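Local structure of fibronectin type III domain-containing protein (Simiduia agarivorans, 6P2K) at residues B[108-122]-B[163-177]. The protein probably hydrolyses glycosidic bonds in xyloglucan-type polysaccharides as a family 74 glycoside hydrolase, this chain being its zinc-binding beta-propeller part. Numbering follows the deposited sequence.
Sequences KPGNANHIIAAPGWR and DRNVYSVVFDQSNAN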
loop_
_atom_site.group_PDB
_atom_site.type_symbol
_atom_site.label_atom_id
_atom_site.label_comp_id
_atom_site.label_asym_id
_atom_site.label_seq_id
_atom_site.Cartn_x
_atom_site.Cartn_y
_atom_site.Cartn_z
ATOM N N LYS B 108 -42.333 25.058 50.961
ATOM C CA LYS B 108 -42.403 24.661 52.362
ATOM C C LYS B 108 -42.909 23.225 52.467
ATOM O O LYS B 108 -43.888 22.871 51.803
ATOM C CB LYS B 108 -43.318 25.602 53.138
ATOM C CG LYS B 108 -43.507 25.242 54.602
ATOM C CD LYS B 108 -44.185 26.378 55.355
ATOM C CE LYS B 108 -44.750 25.910 56.685
ATOM N NZ LYS B 108 -45.487 27.001 57.388
ATOM N N PRO B 109 -42.265 22.375 53.264
ATOM C CA PRO B 109 -42.752 20.998 53.418
ATOM C C PRO B 109 -44.138 20.975 54.048
ATOM O O PRO B 109 -44.379 21.598 55.083
ATOM C CB PRO B 109 -41.702 20.350 54.329
ATOM C CG PRO B 109 -40.480 21.204 54.171
ATOM C CD PRO B 109 -40.998 22.596 53.980
ATOM N N GLY B 110 -45.052 20.250 53.407
ATOM C CA GLY B 110 -46.416 20.147 53.872
ATOM C C GLY B 110 -47.354 21.219 53.361
ATOM O O GLY B 110 -48.575 21.055 53.472
ATOM N N ASN B 111 -46.827 22.309 52.799
ATOM C CA ASN B 111 -47.667 23.404 52.307
ATOM C C ASN B 111 -46.944 24.040 51.119
ATOM O O ASN B 111 -46.122 24.944 51.287
ATOM C CB ASN B 111 -47.956 24.419 53.404
ATOM C CG ASN B 111 -48.735 25.619 52.901
ATOM O OD1 ASN B 111 -49.520 25.513 51.958
ATOM N ND2 ASN B 111 -48.521 26.769 53.529
ATOM N N ALA B 112 -47.270 23.561 49.917
ATOM C CA ALA B 112 -46.642 24.070 48.702
ATOM C C ALA B 112 -47.143 25.453 48.308
ATOM O O ALA B 112 -46.707 25.976 47.275
ATOM C CB ALA B 112 -46.860 23.089 47.548
ATOM N N ASN B 113 -48.048 26.050 49.082
ATOM C CA ASN B 113 -48.452 27.425 48.827
ATOM C C ASN B 113 -47.473 28.430 49.414
ATOM O O ASN B 113 -47.504 29.605 49.030
ATOM C CB ASN B 113 -49.857 27.680 49.377
ATOM C CG ASN B 113 -50.939 27.060 48.516
ATOM O OD1 ASN B 113 -50.818 27.007 47.292
ATOM N ND2 ASN B 113 -52.004 26.588 49.151
ATOM N N HIS B 114 -46.613 27.999 50.333
ATOM C CA HIS B 114 -45.537 28.839 50.844
ATOM C C HIS B 114 -44.305 28.597 49.982
ATOM O O HIS B 114 -43.715 27.513 50.019
ATOM C CB HIS B 114 -45.254 28.541 52.313
ATOM C CG HIS B 114 -44.431 29.591 52.991
ATOM N ND1 HIS B 114 -44.886 30.310 54.075
ATOM C CD2 HIS B 114 -43.181 30.048 52.735
ATOM C CE1 HIS B 114 -43.952 31.162 54.459
ATOM N NE2 HIS B 114 -42.908 31.025 53.662
ATOM N N ILE B 115 -43.929 29.602 49.193
ATOM C CA ILE B 115 -42.806 29.500 48.272
ATOM C C ILE B 115 -41.818 30.617 48.573
ATOM O O ILE B 115 -42.197 31.712 49.000
ATOM C CB ILE B 115 -43.259 29.570 46.796
ATOM C CG1 ILE B 115 -44.544 28.770 46.590
ATOM C CG2 ILE B 115 -42.168 29.054 45.872
ATOM C CD1 ILE B 115 -45.350 29.218 45.396
ATOM N N ILE B 116 -40.541 30.329 48.350
ATOM C CA ILE B 116 -39.475 31.315 48.448
ATOM C C ILE B 116 -38.746 31.351 47.113
ATOM O O ILE B 116 -38.306 30.309 46.612
ATOM C CB ILE B 116 -38.503 30.993 49.598
ATOM C CG1 ILE B 116 -39.198 31.154 50.951
ATOM C CG2 ILE B 116 -37.269 31.872 49.517
ATOM C CD1 ILE B 116 -38.330 30.789 52.130
ATOM N N ALA B 117 -38.641 32.541 46.530
ATOM C CA ALA B 117 -37.864 32.762 45.317
ATOM C C ALA B 117 -36.721 33.703 45.661
ATOM O O ALA B 117 -36.953 34.812 46.151
ATOM C CB ALA B 117 -38.729 33.337 44.193
ATOM N N ALA B 118 -35.494 33.258 45.413
ATOM C CA ALA B 118 -34.322 33.999 45.841
ATOM C C ALA B 118 -33.603 34.607 44.649
ATOM O O ALA B 118 -33.311 33.894 43.680
ATOM C CB ALA B 118 -33.366 33.084 46.614
ATOM N N PRO B 119 -33.327 35.909 44.676
ATOM C CA PRO B 119 -32.506 36.515 43.622
ATOM C C PRO B 119 -31.162 35.815 43.492
ATOM O O PRO B 119 -30.536 35.437 44.484
ATOM C CB PRO B 119 -32.342 37.961 44.097
ATOM C CG PRO B 119 -33.579 38.223 44.877
ATOM C CD PRO B 119 -33.934 36.923 45.554
ATOM N N GLY B 120 -30.720 35.640 42.255
ATOM C CA GLY B 120 -29.452 34.978 42.021
ATOM C C GLY B 120 -29.193 34.810 40.542
ATOM O O GLY B 120 -30.070 35.030 39.699
ATOM N N TRP B 121 -27.956 34.400 40.241
ATOM C CA TRP B 121 -27.576 34.166 38.844
ATOM C C TRP B 121 -26.433 33.168 38.707
ATOM O O TRP B 121 -25.720 33.228 37.700
ATOM C CB TRP B 121 -27.197 35.489 38.178
ATOM C CG TRP B 121 -26.108 36.214 38.908
ATOM C CD1 TRP B 121 -24.768 36.113 38.686
ATOM C CD2 TRP B 121 -26.267 37.141 39.990
ATOM N NE1 TRP B 121 -24.081 36.927 39.555
ATOM C CE2 TRP B 121 -24.979 37.566 40.367
ATOM C CE3 TRP B 121 -27.374 37.655 40.673
ATOM C CZ2 TRP B 121 -24.767 38.482 41.397
ATOM C CZ3 TRP B 121 -27.161 38.562 41.693
ATOM C CH2 TRP B 121 -25.868 38.967 42.045
ATOM N N ARG B 122 -26.220 32.276 39.673
ATOM C CA ARG B 122 -25.204 31.212 39.606
ATOM C C ARG B 122 -23.838 31.864 39.394
ATOM O O ARG B 122 -23.509 32.825 40.107
ATOM C CB ARG B 122 -25.620 30.202 38.546
ATOM C CG ARG B 122 -26.941 29.532 38.834
ATOM C CD ARG B 122 -27.131 28.279 37.996
ATOM N NE ARG B 122 -28.296 27.527 38.445
ATOM C CZ ARG B 122 -28.236 26.427 39.188
ATOM N NH1 ARG B 122 -27.062 25.932 39.557
ATOM N NH2 ARG B 122 -29.355 25.816 39.558
ATOM N N ASP B 163 -22.174 42.023 47.433
ATOM C CA ASP B 163 -22.760 41.090 46.477
ATOM C C ASP B 163 -23.892 40.301 47.124
ATOM O O ASP B 163 -23.719 39.712 48.197
ATOM C CB ASP B 163 -21.679 40.151 45.942
ATOM C CG ASP B 163 -22.184 39.228 44.850
ATOM O OD1 ASP B 163 -23.060 38.384 45.132
ATOM O OD2 ASP B 163 -21.713 39.359 43.700
ATOM N N ARG B 164 -25.042 40.270 46.450
ATOM C CA ARG B 164 -26.286 39.753 47.008
ATOM C C ARG B 164 -26.691 38.408 46.420
ATOM O O ARG B 164 -27.798 37.937 46.693
ATOM C CB ARG B 164 -27.407 40.770 46.792
ATOM C CG ARG B 164 -27.855 40.841 45.349
ATOM C CD ARG B 164 -28.403 42.200 44.960
ATOM N NE ARG B 164 -28.401 42.363 43.508
ATOM C CZ ARG B 164 -29.330 41.861 42.699
ATOM N NH1 ARG B 164 -30.342 41.164 43.200
ATOM N NH2 ARG B 164 -29.248 42.052 41.388
ATOM N N ASN B 165 -25.822 37.781 45.629
ATOM C CA ASN B 165 -26.156 36.527 44.962
ATOM C C ASN B 165 -26.506 35.448 45.980
ATOM O O ASN B 165 -25.707 35.141 46.870
ATOM C CB ASN B 165 -24.980 36.083 44.092
ATOM C CG ASN B 165 -25.354 35.000 43.099
ATOM O OD1 ASN B 165 -26.510 34.592 43.010
ATOM N ND2 ASN B 165 -24.369 34.529 42.344
ATOM N N VAL B 166 -27.705 34.882 45.858
ATOM C CA VAL B 166 -28.143 33.768 46.691
ATOM C C VAL B 166 -27.990 32.485 45.889
ATOM O O VAL B 166 -28.417 32.411 44.729
ATOM C CB VAL B 166 -29.595 33.950 47.165
ATOM C CG1 VAL B 166 -30.048 32.728 47.951
ATOM C CG2 VAL B 166 -29.721 35.207 48.009
ATOM N N TYR B 167 -27.382 31.471 46.502
ATOM C CA TYR B 167 -27.088 30.221 45.816
ATOM C C TYR B 167 -28.075 29.106 46.137
ATOM O O TYR B 167 -28.454 28.353 45.236
ATOM C CB TYR B 167 -25.664 29.766 46.147
ATOM C CG TYR B 167 -24.608 30.702 45.604
ATOM C CD1 TYR B 167 -24.338 30.761 44.242
ATOM C CD2 TYR B 167 -23.886 31.535 46.451
ATOM C CE1 TYR B 167 -23.376 31.617 43.741
ATOM C CE2 TYR B 167 -22.920 32.396 45.957
ATOM C CZ TYR B 167 -22.670 32.434 44.603
ATOM O OH TYR B 167 -21.713 33.287 44.105
ATOM N N SER B 168 -28.514 28.977 47.389
ATOM C CA SER B 168 -29.468 27.928 47.721
ATOM C C SER B 168 -30.376 28.375 48.859
ATOM O O SER B 168 -30.045 29.268 49.643
ATOM C CB SER B 168 -28.763 26.612 48.080
ATOM O OG SER B 168 -27.545 26.845 48.763
ATOM N N VAL B 169 -31.542 27.731 48.921
ATOM C CA VAL B 169 -32.563 27.965 49.938
ATOM C C VAL B 169 -33.139 26.605 50.302
ATOM O O VAL B 169 -33.707 25.923 49.443
ATOM C CB VAL B 169 -33.680 28.901 49.437
ATOM C CG1 VAL B 169 -34.846 28.910 50.412
ATOM C CG2 VAL B 169 -33.148 30.311 49.215
ATOM N N VAL B 170 -32.992 26.198 51.563
ATOM C CA VAL B 170 -33.328 24.842 51.978
ATOM C C VAL B 170 -34.142 24.880 53.265
ATOM O O VAL B 170 -33.731 25.507 54.250
ATOM C CB VAL B 170 -32.066 23.975 52.155
ATOM C CG1 VAL B 170 -31.060 24.670 53.062
ATOM C CG2 VAL B 170 -32.433 22.600 52.695
ATOM N N PHE B 171 -35.287 24.200 53.256
ATOM C CA PHE B 171 -36.133 24.065 54.431
ATOM C C PHE B 171 -35.661 22.911 55.315
ATOM O O PHE B 171 -34.916 22.024 54.889
ATOM C CB PHE B 171 -37.587 23.820 54.027
ATOM C CG PHE B 171 -38.319 25.056 53.599
ATOM C CD1 PHE B 171 -38.127 25.587 52.335
ATOM C CD2 PHE B 171 -39.215 25.677 54.455
ATOM C CE1 PHE B 171 -38.808 26.722 51.936
ATOM C CE2 PHE B 171 -39.898 26.811 54.062
ATOM C CZ PHE B 171 -39.694 27.335 52.801
ATOM N N ASP B 172 -36.119 22.934 56.566
ATOM C CA ASP B 172 -35.924 21.830 57.499
ATOM C C ASP B 172 -37.119 20.893 57.363
ATOM O O ASP B 172 -38.245 21.255 57.720
ATOM C CB ASP B 172 -35.778 22.355 58.928
ATOM C CG ASP B 172 -35.620 21.243 59.964
ATOM O OD1 ASP B 172 -35.678 20.049 59.603
ATOM O OD2 ASP B 172 -35.420 21.567 61.154
ATOM N N GLN B 173 -36.874 19.683 56.857
ATOM C CA GLN B 173 -37.958 18.734 56.633
ATOM C C GLN B 173 -38.660 18.335 57.925
ATOM O O GLN B 173 -39.815 17.897 57.876
ATOM C CB GLN B 173 -37.429 17.482 55.929
ATOM C CG GLN B 173 -36.870 17.732 54.536
ATOM C CD GLN B 173 -37.929 18.182 53.553
ATOM O OE1 GLN B 173 -38.988 17.567 53.443
ATOM N NE2 GLN B 173 -37.649 19.264 52.834
ATOM N N SER B 174 -37.999 18.476 59.073
ATOM C CA SER B 174 -38.563 18.046 60.347
ATOM C C SER B 174 -39.292 19.158 61.096
ATOM O O SER B 174 -39.940 18.875 62.110
ATOM C CB SER B 174 -37.459 17.457 61.234
ATOM O OG SER B 174 -37.272 16.078 60.958
ATOM N N ASN B 175 -39.188 20.406 60.638
ATOM C CA ASN B 175 -40.049 21.486 61.126
ATOM C C ASN B 175 -40.066 22.560 60.047
ATOM O O ASN B 175 -39.084 23.293 59.886
ATOM C CB ASN B 175 -39.565 22.043 62.458
ATOM C CG ASN B 175 -40.518 23.079 63.031
ATOM O OD1 ASN B 175 -41.714 23.071 62.744
ATOM N ND2 ASN B 175 -39.987 23.974 63.856
ATOM N N ALA B 176 -41.192 22.668 59.341
ATOM C CA ALA B 176 -41.250 23.350 58.053
ATOM C C ALA B 176 -41.062 24.858 58.136
ATOM O O ALA B 176 -40.854 25.487 57.093
ATOM C CB ALA B 176 -42.580 23.032 57.371
ATOM N N ASN B 177 -41.136 25.459 59.318
ATOM C CA ASN B 177 -40.954 26.900 59.427
ATOM C C ASN B 177 -39.497 27.296 59.624
ATOM O O ASN B 177 -39.203 28.488 59.755
ATOM C CB ASN B 177 -41.820 27.452 60.564
ATOM C CG ASN B 177 -43.301 27.328 60.267
ATOM O OD1 ASN B 177 -43.882 28.164 59.574
ATOM N ND2 ASN B 177 -43.923 26.286 60.804
HETATM O O HOH W 1 -31.035 32.279 43.794
HETATM O O HOH W 2 -27.492 31.677 42.168
HETATM O O HOH W 3 -21.397 33.374 41.255
#
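Strands 114-119 and 166-171 run nearly antiparallel, at 162°, with axes 6.8 Å apart at closest approach, and they meet through side chains until Val166 N bonds to Pro119 O at one end. Between them Ala118 CB lies 3.6 Å from Val166 CG1 and also meets Val169 CG2; its small methyl suits this close spacing, while the longer, branched Ile116 reaches Val169 with CG2 and Phe171 with CD1. Phe171 is flat and wide enough to take Lys108 CA over one face, 3.8 Å from the ring centroid, while Pro109 CD packs on its CB and CD2. Lys108 lays its extended chain along Ala176, and NZ reaches Asn177 OD1 at 3.0 Å from above the carbonyl plane. The strands belong to successive four-stranded antiparallel sheets, neighbouring blades of a seven-fold beta-propeller as in GH74 enzymes, so this is face-to-face packing of blades. Next to the Val166-Pro119 bond, where a CB on Gly120 would run into Val166 O, Asn165 (CG anti to the backbone N, chi1 -165°) spreads its amide over the broad, flat Trp121 ring, the planes 9° apart. The amide both accepts and donates: OD1 receives Trp121 N, and ND2 gives a bond of 2.9 Å to an in-plane lone pair of Arg122 O. Trp121 CZ3 also lies over a face of the Arg164 guanidinium, which is salt-bridged to Glu133, while the indole NE1 bonds to Asp125, the residue after the zinc ligand Asp124. An alanine at Trp121 would probably open a gap beneath the Asn165 amide and leave Asp125 without its indole partner.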